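Local atomic coordinates of uncharacterized protein (Pyrococcus furiosus, PDB entry 4XLZ), a protein that probably removes an acetyl group from N,N'-diacetylchitobiose, as a metal-dependent deacetylase of carbohydrate esterase family 14. Residues I37-M48 with I187-P195; K53-Y64 with E92-R102. One frame throughout, in Å; residues are numbered along the deposited sequence.

Contact 1 (I37-M48 with I187-P195); sequences IEPHPDDCAIGM and IALYYTHKP. With CD (cadmium ion), chain G; CD (cadmium ion), chain J.
Asp43 OD1 is gripped twice: it accepts a hydrogen bond from Tyr191 OH on its anti lone pair, 2.7 Å away, and binds the cadmium ion at 2.6 Å. This is the His-Pro-Asp-Asp stretch of the GlcNAc-PI de-N-acetylase family, where His40 ND1, both oxygens of Asp43 and His151 hold the metal. The Tyr191 ring meets the carboxylate edge-on, their planes 85° apart; together with the two metal bonds and His40 N, which donates to OD2, the phenol restrains the carboxylate's rotation. Ile46 CG2 lies at the same ring's edge, and Gly47 CA comes within 3.6 Å of Tyr191 CE1. Tyr190 runs beside it, with CG between its backbone N and carbonyl carbon (chi1 62°), a torsion that sends the ring past the first turn of helix 43-57 to the end of strand 33-38. There its hydroxyl donates to Ile37 O at 2.7 Å, tilted 31° from the carbonyl plane. A phenylalanine in place of Tyr190 would probably leave the Ile37 carbonyl without this donor. At Gly47 a CB would clash with Tyr190 CD2. Met48, an introduced selenomethionine, sets CG over one Tyr190 face and makes an oblique Met-aromatic contact, Met48 SE 3.8 Å from Tyr190 CD1.

Contact 2 (K53-Y64 with E92-R102); sequences KKLSDEGVEVIY and EEESAKLLGVR
Helix 53-57 crosses helix 92-99 at -58° with their axes 10.3 Å apart, while strand 61-64 runs nearly antiparallel to the latter, at 162°. The contact packs the beta-alpha-beta unit of strand 61-68, helix 81-99 and strand 103-109 against the preceding helix. Gly100 follows the last helical turn in a Schellman motif, and positive phi and the nearby Ser56 CB both favour glycine. Lys53 reaches one carbonyl of this last turn: its chain leaves with CG anti to the backbone N and bends at chi2, bringing NZ to Leu98 O at 3.1 Å, above the carbonyl plane. Ser56 OG lies 3.1 Å from Leu99 O, and a water joins it to Val60 O, Val62 N and Gly100 O. Val101 lies over one face of Tyr64: CG1 makes a CH-pi contact 3.9 Å from the ring centroid, and CG2, on the same side nearer the rim, reaches Tyr64 CE1 and Val62 CG1. Glu92 OE2 lies at the ring's edge, near CE2, the carboxylate turned 76° from it, while OE1 accepts from Asp42 N. A second water links Glu92 OE2 and Ser95 OG to Tyr64 OH, 2.8 Å away.

In the fold
From the N terminus, strand 33-38 leads through the metal-binding loop into helix 43-57, which serves both contacts. The chain then turns into strand 61-68, and contact 2 closes a short loop when helix 81-99 returns beside it. Contact 1 closes much later, when strand 186-190 at one edge of the parallel five-stranded sheet brings its end back to the start of helix 43-57; contact 2 is nested inside that loop. Their centres lie 15 Å apart, yet they touch: Cys44 CB packs on Tyr64 CZ, and Glu92 OE1 lies 2.5 Å from Glu38 OE2, perhaps sharing a proton. Together they join the start of helix 43-57 to edge strand 186-190 and its last turns to helix 81-99.

Contact 1 (I37-M48 with I187-P195)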
loop_
_atom_site.group_PDB
_atom_site.type_symbol
_atom_site.label_atom_id
_atom_site.label_comp_id
_atom_site.label_asym_id
_atom_site.label_seq_id
_atom_site.Cartn_x
_atom_site.Cartn_y
_atom_site.Cartn_z
ATOM N N ILE A 37 -4.623 10.747 -23.916
ATOM C CA ILE A 37 -4.029 10.563 -22.581
ATOM C C ILE A 37 -2.530 10.343 -22.723
ATOM O O ILE A 37 -2.070 9.419 -23.512
ATOM C CB ILE A 37 -4.662 9.311 -21.962
ATOM C CG1 ILE A 37 -6.207 9.632 -21.832
ATOM C CG2 ILE A 37 -4.099 9.203 -20.497
ATOM C CD1 ILE A 37 -6.970 8.446 -21.084
ATOM N N GLU A 38 -1.753 11.143 -22.057
ATOM C CA GLU A 38 -0.261 11.086 -22.111
ATOM C C GLU A 38 0.279 10.861 -20.744
ATOM O O GLU A 38 -0.109 11.494 -19.770
ATOM C CB GLU A 38 0.413 12.353 -22.722
ATOM C CG GLU A 38 -0.133 13.665 -22.067
ATOM C CD GLU A 38 0.481 14.921 -22.700
ATOM O OE1 GLU A 38 1.231 14.791 -23.665
ATOM O OE2 GLU A 38 0.322 16.049 -22.112
ATOM N N PRO A 39 1.319 10.064 -20.659
ATOM C CA PRO A 39 1.970 9.861 -19.334
ATOM C C PRO A 39 2.681 11.082 -18.813
ATOM O O PRO A 39 2.563 11.412 -17.616
ATOM C CB PRO A 39 3.002 8.693 -19.610
ATOM C CG PRO A 39 2.423 7.904 -20.769
ATOM C CD PRO A 39 1.669 9.025 -21.688
ATOM N N HIS A 40 3.413 11.795 -19.762
ATOM C CA HIS A 40 4.183 12.992 -19.388
ATOM C C HIS A 40 3.857 14.081 -20.419
ATOM O O HIS A 40 3.352 13.784 -21.483
ATOM C CB HIS A 40 5.714 12.648 -19.564
ATOM C CG HIS A 40 6.099 11.457 -18.764
ATOM N ND1 HIS A 40 6.576 10.313 -19.410
ATOM C CD2 HIS A 40 6.191 11.260 -17.426
ATOM C CE1 HIS A 40 6.897 9.428 -18.457
ATOM N NE2 HIS A 40 6.677 9.974 -17.250
ATOM N N PRO A 41 4.165 15.338 -20.003
ATOM C CA PRO A 41 3.988 16.449 -20.979
ATOM C C PRO A 41 5.019 16.156 -22.187
ATOM O O PRO A 41 6.192 15.873 -21.984
ATOM C CB PRO A 41 4.538 17.671 -20.198
ATOM C CG PRO A 41 4.346 17.284 -18.730
ATOM C CD PRO A 41 4.739 15.793 -18.741
ATOM N N ASP A 42 4.419 16.088 -23.317
ATOM C CA ASP A 42 5.049 15.864 -24.625
ATOM C C ASP A 42 4.738 14.556 -25.246
ATOM O O ASP A 42 4.920 14.391 -26.430
ATOM C CB ASP A 42 6.549 16.164 -24.730
ATOM C CG ASP A 42 7.490 15.088 -24.107
ATOM O OD1 ASP A 42 7.095 13.904 -23.960
ATOM O OD2 ASP A 42 8.706 15.404 -23.808
ATOM N N ASP A 43 4.110 13.621 -24.471
ATOM C CA ASP A 43 3.890 12.371 -25.182
ATOM C C ASP A 43 2.783 12.353 -26.250
ATOM O O ASP A 43 2.861 11.598 -27.220
ATOM C CB ASP A 43 3.483 11.196 -24.138
ATOM C CG ASP A 43 4.642 10.709 -23.365
ATOM O OD1 ASP A 43 5.685 10.281 -24.048
ATOM O OD2 ASP A 43 4.708 10.777 -22.118
ATOM N N CYS A 44 1.740 13.164 -26.101
ATOM C CA CYS A 44 0.733 13.279 -27.189
ATOM C C CYS A 44 1.430 13.847 -28.471
ATOM O O CYS A 44 1.142 13.294 -29.534
ATOM C CB CYS A 44 -0.401 14.237 -26.753
ATOM S SG CYS A 44 -1.494 13.399 -25.572
ATOM N N ALA A 45 2.249 14.887 -28.252
ATOM C CA ALA A 45 2.893 15.454 -29.462
ATOM C C ALA A 45 3.817 14.424 -30.076
ATOM O O ALA A 45 3.838 14.288 -31.326
ATOM C CB ALA A 45 3.733 16.674 -29.092
ATOM N N ILE A 46 4.591 13.711 -29.250
ATOM C CA ILE A 46 5.540 12.690 -29.845
ATOM C C ILE A 46 4.824 11.554 -30.449
ATOM O O ILE A 46 5.127 11.109 -31.591
ATOM C CB ILE A 46 6.583 12.278 -28.817
ATOM C CG1 ILE A 46 7.441 13.430 -28.310
ATOM C CG2 ILE A 46 7.414 11.015 -29.302
ATOM C CD1 ILE A 46 8.237 13.117 -27.030
ATOM N N GLY A 47 3.856 10.974 -29.704
ATOM C CA GLY A 47 3.215 9.769 -30.239
ATOM C C GLY A 47 2.265 10.012 -31.395
ATOM O O GLY A 47 2.089 9.149 -32.271
HETATM N N MSE A 48 1.578 11.186 -31.407
HETATM C CA MSE A 48 0.476 11.339 -32.343
HETATM C C MSE A 48 0.190 12.776 -32.719
HETATM O O MSE A 48 -0.903 13.097 -33.052
HETATM C CB MSE A 48 -0.862 10.622 -31.878
HETATM C CG MSE A 48 -1.346 11.101 -30.486
HETATM SE SE MSE A 48 -3.056 10.345 -30.057
HETATM C CE MSE A 48 -4.111 11.040 -31.533
ATOM N N ILE A 187 -11.351 3.107 -28.684
ATOM C CA ILE A 187 -9.968 3.374 -28.098
ATOM C C ILE A 187 -8.978 3.214 -29.304
ATOM O O ILE A 187 -9.134 2.286 -30.158
ATOM C CB ILE A 187 -9.660 2.284 -27.107
ATOM C CG1 ILE A 187 -10.530 2.574 -25.905
ATOM C CG2 ILE A 187 -8.147 2.378 -26.666
ATOM C CD1 ILE A 187 -10.442 1.288 -24.932
ATOM N N ALA A 188 -7.962 4.077 -29.252
ATOM C CA ALA A 188 -6.850 3.805 -30.190
ATOM C C ALA A 188 -5.556 3.901 -29.415
ATOM O O ALA A 188 -5.333 4.881 -28.722
ATOM C CB ALA A 188 -6.903 4.913 -31.357
ATOM N N LEU A 189 -4.686 2.885 -29.593
ATOM C CA LEU A 189 -3.418 2.829 -28.801
ATOM C C LEU A 189 -2.305 3.346 -29.721
ATOM O O LEU A 189 -2.089 2.803 -30.820
ATOM C CB LEU A 189 -3.112 1.396 -28.377
ATOM C CG LEU A 189 -4.302 0.877 -27.498
ATOM C CD1 LEU A 189 -3.848 -0.570 -27.191
ATOM C CD2 LEU A 189 -4.476 1.695 -26.221
ATOM N N TYR A 190 -1.588 4.344 -29.222
ATOM C CA TYR A 190 -0.373 4.813 -29.960
ATOM C C TYR A 190 0.868 4.275 -29.266
ATOM O O TYR A 190 0.779 3.517 -28.320
ATOM C CB TYR A 190 -0.369 6.339 -30.094
ATOM C CG TYR A 190 -0.318 7.198 -28.784
ATOM C CD1 TYR A 190 -1.520 7.543 -28.047
ATOM C CD2 TYR A 190 0.913 7.589 -28.259
ATOM C CE1 TYR A 190 -1.373 8.301 -26.917
ATOM C CE2 TYR A 190 0.991 8.370 -27.086
ATOM C CZ TYR A 190 -0.169 8.668 -26.406
ATOM O OH TYR A 190 -0.004 9.458 -25.278
ATOM N N TYR A 191 2.065 4.642 -29.751
ATOM C CA TYR A 191 3.288 4.045 -29.246
ATOM C C TYR A 191 3.200 2.501 -29.351
ATOM O O TYR A 191 3.416 1.777 -28.325
ATOM C CB TYR A 191 3.648 4.487 -27.817
ATOM C CG TYR A 191 4.176 5.893 -27.560
ATOM C CD1 TYR A 191 5.007 6.542 -28.506
ATOM C CD2 TYR A 191 3.872 6.546 -26.357
ATOM C CE1 TYR A 191 5.517 7.785 -28.220
ATOM C CE2 TYR A 191 4.393 7.834 -26.037
ATOM C CZ TYR A 191 5.208 8.432 -27.022
ATOM O OH TYR A 191 5.782 9.573 -26.636
ATOM N N THR A 192 2.820 2.014 -30.556
ATOM C CA THR A 192 2.503 0.574 -30.709
ATOM C C THR A 192 3.403 -0.109 -31.697
ATOM O O THR A 192 3.752 0.502 -32.759
ATOM C CB THR A 192 1.038 0.428 -31.066
ATOM O OG1 THR A 192 0.716 -0.981 -31.076
ATOM C CG2 THR A 192 0.630 1.040 -32.456
ATOM N N HIS A 193 3.824 -1.305 -31.338
ATOM C CA HIS A 193 4.557 -2.212 -32.288
ATOM C C HIS A 193 3.549 -2.942 -33.236
ATOM O O HIS A 193 4.021 -3.574 -34.216
ATOM C CB HIS A 193 5.408 -3.187 -31.444
ATOM C CG HIS A 193 6.103 -4.301 -32.194
ATOM N ND1 HIS A 193 5.855 -5.618 -31.911
ATOM C CD2 HIS A 193 7.081 -4.302 -33.149
ATOM C CE1 HIS A 193 6.608 -6.388 -32.675
ATOM N NE2 HIS A 193 7.346 -5.624 -33.447
ATOM N N LYS A 194 2.252 -2.940 -32.893
ATOM C CA LYS A 194 1.296 -3.732 -33.697
ATOM C C LYS A 194 0.195 -2.822 -34.217
ATOM O O LYS A 194 -1.011 -2.985 -33.937
ATOM C CB LYS A 194 0.696 -4.900 -32.851
ATOM C CG LYS A 194 1.751 -6.006 -32.533
ATOM C CD LYS A 194 2.079 -6.821 -33.810
ATOM C CE LYS A 194 3.113 -7.936 -33.523
ATOM N NZ LYS A 194 3.384 -8.545 -34.848
ATOM N N PRO A 195 0.529 -1.773 -34.987
ATOM C CA PRO A 195 -0.548 -0.919 -35.435
ATOM C C PRO A 195 -1.388 -1.649 -36.488
ATOM O O PRO A 195 -0.854 -2.498 -37.239
ATOM C CB PRO A 195 0.234 0.259 -36.132
ATOM C CG PRO A 195 1.510 -0.448 -36.652
ATOM C CD PRO A 195 1.910 -1.473 -35.553
HETATM CD CD CD G . 6.828 9.942 -21.689
HETATM CD CD CD J . 8.948 -6.491 -34.742
HETATM O O HOH W 1 9.272 9.363 -21.081
HETATM O O HOH W 2 7.571 -7.991 -33.839
HETATM O O HOH W 3 9.211 -8.357 -36.018
HETATM O O HOH W 4 9.301 -4.516 -36.099
#

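Contact 2 (K53-Y64 with E92-R102)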
loop_
_atom_site.group_PDB
_atom_site.type_symbol
_atom_site.label_atom_id
_atom_site.label_comp_id
_atom_site.label_asym_id
_atom_site.label_seq_id
_atom_site.Cartn_x
_atom_site.Cartn_y
_atom_site.Cartn_z
ATOM N N LYS A 53 -3.197 17.205 -35.003
ATOM C CA LYS A 53 -3.457 18.406 -35.899
ATOM C C LYS A 53 -4.459 18.071 -36.987
ATOM O O LYS A 53 -5.359 18.887 -37.206
ATOM C CB LYS A 53 -2.123 18.804 -36.468
ATOM C CG LYS A 53 -2.302 20.092 -37.527
ATOM C CD LYS A 53 -2.658 21.338 -36.736
ATOM C CE LYS A 53 -2.854 22.748 -37.577
ATOM N NZ LYS A 53 -3.025 23.695 -36.288
ATOM N N LYS A 54 -4.474 16.865 -37.586
ATOM C CA LYS A 54 -5.499 16.496 -38.564
ATOM C C LYS A 54 -6.826 16.535 -37.972
ATOM O O LYS A 54 -7.856 17.006 -38.513
ATOM C CB LYS A 54 -5.248 15.130 -39.159
ATOM C CG LYS A 54 -4.083 15.124 -40.164
ATOM C CD LYS A 54 -4.089 13.701 -40.894
ATOM C CE LYS A 54 -3.543 13.588 -42.406
ATOM N NZ LYS A 54 -2.565 14.672 -42.766
ATOM N N LEU A 55 -6.914 15.955 -36.759
ATOM C CA LEU A 55 -8.229 15.938 -36.133
ATOM C C LEU A 55 -8.705 17.354 -35.807
ATOM O O LEU A 55 -9.890 17.702 -36.108
ATOM C CB LEU A 55 -8.114 15.110 -34.754
ATOM C CG LEU A 55 -8.090 13.576 -34.928
ATOM C CD1 LEU A 55 -7.575 12.967 -33.569
ATOM C CD2 LEU A 55 -9.322 12.847 -35.375
ATOM N N SER A 56 -7.882 18.209 -35.203
ATOM C CA SER A 56 -8.310 19.573 -34.843
ATOM C C SER A 56 -8.774 20.312 -36.153
ATOM O O SER A 56 -9.757 21.008 -36.100
ATOM C CB SER A 56 -7.103 20.361 -34.309
ATOM O OG SER A 56 -6.933 19.875 -33.031
ATOM N N ASP A 57 -7.988 20.090 -37.171
ATOM C CA ASP A 57 -8.278 20.825 -38.495
ATOM C C ASP A 57 -9.565 20.423 -39.042
ATOM O O ASP A 57 -10.189 21.260 -39.742
ATOM C CB ASP A 57 -7.164 20.529 -39.548
ATOM C CG ASP A 57 -5.923 21.333 -39.360
ATOM O OD1 ASP A 57 -5.872 22.325 -38.576
ATOM O OD2 ASP A 57 -4.940 20.929 -40.013
ATOM N N GLU A 58 -10.020 19.200 -38.826
ATOM C CA GLU A 58 -11.392 18.724 -39.193
ATOM C C GLU A 58 -12.468 19.143 -38.215
ATOM O O GLU A 58 -13.616 18.800 -38.413
ATOM C CB GLU A 58 -11.402 17.205 -39.337
ATOM C CG GLU A 58 -10.620 16.757 -40.523
ATOM C CD GLU A 58 -11.160 17.422 -41.812
ATOM O OE1 GLU A 58 -12.391 17.337 -42.057
ATOM O OE2 GLU A 58 -10.355 18.085 -42.507
ATOM N N GLY A 59 -12.136 19.898 -37.170
ATOM C CA GLY A 59 -13.118 20.412 -36.246
ATOM C C GLY A 59 -13.428 19.482 -35.062
ATOM O O GLY A 59 -14.345 19.769 -34.270
ATOM N N VAL A 60 -12.610 18.421 -34.973
ATOM C CA VAL A 60 -12.694 17.540 -33.726
ATOM C C VAL A 60 -12.115 18.313 -32.546
ATOM O O VAL A 60 -11.059 18.928 -32.644
ATOM C CB VAL A 60 -11.930 16.272 -34.003
ATOM C CG1 VAL A 60 -12.143 15.264 -32.765
ATOM C CG2 VAL A 60 -12.484 15.491 -35.178
ATOM N N GLU A 61 -12.799 18.278 -31.394
ATOM C CA GLU A 61 -12.316 18.842 -30.156
ATOM C C GLU A 61 -11.385 17.809 -29.458
ATOM O O GLU A 61 -11.832 16.705 -29.223
ATOM C CB GLU A 61 -13.495 19.148 -29.184
ATOM C CG GLU A 61 -13.076 19.832 -27.959
ATOM C CD GLU A 61 -14.200 20.169 -26.986
ATOM O OE1 GLU A 61 -15.362 19.948 -27.411
ATOM O OE2 GLU A 61 -13.897 20.637 -25.879
ATOM N N VAL A 62 -10.115 18.181 -29.441
ATOM C CA VAL A 62 -9.071 17.268 -28.843
ATOM C C VAL A 62 -8.726 17.859 -27.536
ATOM O O VAL A 62 -8.376 19.012 -27.316
ATOM C CB VAL A 62 -7.785 17.208 -29.727
ATOM C CG1 VAL A 62 -6.795 16.297 -28.989
ATOM C CG2 VAL A 62 -8.083 16.693 -31.137
ATOM N N ILE A 63 -8.894 16.960 -26.487
ATOM C CA ILE A 63 -8.578 17.314 -25.081
ATOM C C ILE A 63 -7.466 16.378 -24.552
ATOM O O ILE A 63 -7.527 15.212 -24.876
ATOM C CB ILE A 63 -9.887 17.080 -24.223
ATOM C CG1 ILE A 63 -10.982 18.079 -24.761
ATOM C CG2 ILE A 63 -9.589 17.296 -22.726
ATOM C CD1 ILE A 63 -12.370 17.624 -24.215
ATOM N N TYR A 64 -6.562 16.930 -23.813
ATOM C CA TYR A 64 -5.460 16.041 -23.223
ATOM C C TYR A 64 -5.829 15.764 -21.753
ATOM O O TYR A 64 -6.391 16.605 -21.034
ATOM C CB TYR A 64 -4.168 16.782 -23.132
ATOM C CG TYR A 64 -3.456 16.978 -24.470
ATOM C CD1 TYR A 64 -3.953 16.537 -25.685
ATOM C CD2 TYR A 64 -2.251 17.639 -24.374
ATOM C CE1 TYR A 64 -3.167 16.741 -26.912
ATOM C CE2 TYR A 64 -1.444 17.850 -25.558
ATOM C CZ TYR A 64 -1.971 17.406 -26.722
ATOM O OH TYR A 64 -1.246 17.635 -27.909
ATOM N N GLU A 92 3.872 22.605 -22.587
ATOM C CA GLU A 92 2.744 21.906 -23.172
ATOM C C GLU A 92 1.621 22.818 -23.696
ATOM O O GLU A 92 0.987 22.527 -24.697
ATOM C CB GLU A 92 2.132 20.879 -22.105
ATOM C CG GLU A 92 1.117 19.953 -22.730
ATOM C CD GLU A 92 1.740 18.863 -23.610
ATOM O OE1 GLU A 92 1.885 17.684 -23.237
ATOM O OE2 GLU A 92 2.011 19.124 -24.818
ATOM N N GLU A 93 1.406 23.910 -22.955
ATOM C CA GLU A 93 0.361 24.835 -23.474
ATOM C C GLU A 93 0.815 25.378 -24.858
ATOM O O GLU A 93 -0.043 25.552 -25.713
ATOM C CB GLU A 93 0.212 25.997 -22.479
ATOM C CG GLU A 93 -0.618 25.412 -21.183
ATOM C CD GLU A 93 -0.575 26.389 -20.004
ATOM O OE1 GLU A 93 0.226 27.376 -19.980
ATOM O OE2 GLU A 93 -1.394 26.166 -19.085
ATOM N N GLU A 94 2.092 25.670 -25.002
ATOM C CA GLU A 94 2.569 26.204 -26.344
ATOM C C GLU A 94 2.489 25.070 -27.402
ATOM O O GLU A 94 2.061 25.265 -28.521
ATOM C CB GLU A 94 3.952 26.711 -26.167
ATOM C CG GLU A 94 4.687 27.068 -27.560
ATOM C CD GLU A 94 6.170 27.656 -27.338
ATOM O OE1 GLU A 94 6.321 28.416 -26.341
ATOM O OE2 GLU A 94 7.160 27.406 -28.121
ATOM N N SER A 95 2.917 23.832 -27.063
ATOM C CA SER A 95 2.811 22.757 -28.014
ATOM C C SER A 95 1.394 22.490 -28.418
ATOM O O SER A 95 1.014 22.279 -29.564
ATOM C CB SER A 95 3.410 21.510 -27.260
ATOM O OG SER A 95 3.410 20.339 -28.068
ATOM N N ALA A 96 0.499 22.405 -27.420
ATOM C CA ALA A 96 -0.868 22.162 -27.673
ATOM C C ALA A 96 -1.539 23.245 -28.543
ATOM O O ALA A 96 -2.342 22.889 -29.439
ATOM C CB ALA A 96 -1.603 22.119 -26.285
ATOM N N LYS A 97 -1.147 24.498 -28.334
ATOM C CA LYS A 97 -1.668 25.621 -29.192
ATOM C C LYS A 97 -1.296 25.345 -30.677
ATOM O O LYS A 97 -2.177 25.453 -31.579
ATOM C CB LYS A 97 -1.087 26.935 -28.705
ATOM C CG LYS A 97 -1.715 28.115 -29.487
ATOM C CD LYS A 97 -1.244 29.394 -28.697
ATOM C CE LYS A 97 -0.861 30.635 -29.623
ATOM N NZ LYS A 97 -1.969 31.042 -30.508
ATOM N N LEU A 98 -0.072 24.883 -30.918
ATOM C CA LEU A 98 0.313 24.543 -32.324
ATOM C C LEU A 98 -0.477 23.467 -32.951
ATOM O O LEU A 98 -0.710 23.405 -34.173
ATOM C CB LEU A 98 1.777 24.181 -32.410
ATOM C CG LEU A 98 2.815 25.235 -31.951
ATOM C CD1 LEU A 98 4.273 24.739 -31.675
ATOM C CD2 LEU A 98 2.874 26.274 -33.150
ATOM N N LEU A 99 -0.947 22.499 -32.097
ATOM C CA LEU A 99 -1.708 21.393 -32.604
ATOM C C LEU A 99 -3.248 21.541 -32.560
ATOM O O LEU A 99 -3.954 20.627 -32.955
ATOM C CB LEU A 99 -1.298 20.073 -31.775
ATOM C CG LEU A 99 0.201 19.800 -31.876
ATOM C CD1 LEU A 99 0.511 18.508 -31.053
ATOM C CD2 LEU A 99 0.588 19.528 -33.356
ATOM N N GLY A 100 -3.740 22.712 -32.078
ATOM C CA GLY A 100 -5.201 22.954 -32.103
ATOM C C GLY A 100 -5.900 22.428 -30.870
ATOM O O GLY A 100 -7.127 22.396 -30.854
ATOM N N VAL A 101 -5.073 22.116 -29.855
ATOM C CA VAL A 101 -5.731 21.581 -28.600
ATOM C C VAL A 101 -5.985 22.763 -27.646
ATOM O O VAL A 101 -5.040 23.556 -27.362
ATOM C CB VAL A 101 -4.707 20.531 -27.994
ATOM C CG1 VAL A 101 -5.165 20.072 -26.479
ATOM C CG2 VAL A 101 -4.569 19.400 -28.899
ATOM N N ARG A 102 -7.183 22.779 -27.046
ATOM C CA ARG A 102 -7.477 23.930 -26.215
ATOM C C ARG A 102 -7.763 23.580 -24.764
ATOM O O ARG A 102 -8.138 24.454 -23.995
ATOM C CB ARG A 102 -8.813 24.604 -26.697
ATOM C CG ARG A 102 -8.666 25.254 -28.118
ATOM C CD ARG A 102 -10.049 25.552 -28.748
ATOM N NE ARG A 102 -9.891 25.438 -30.212
ATOM C CZ ARG A 102 -9.305 26.357 -30.999
ATOM N NH1 ARG A 102 -8.853 27.507 -30.505
ATOM N NH2 ARG A 102 -9.178 26.138 -32.301
HETATM O O HOH W 5 -9.179 20.491 -30.947
HETATM O O HOH W 6 -9.481 21.390 -27.429
HETATM O O HOH W 7 1.006 19.151 -27.443
#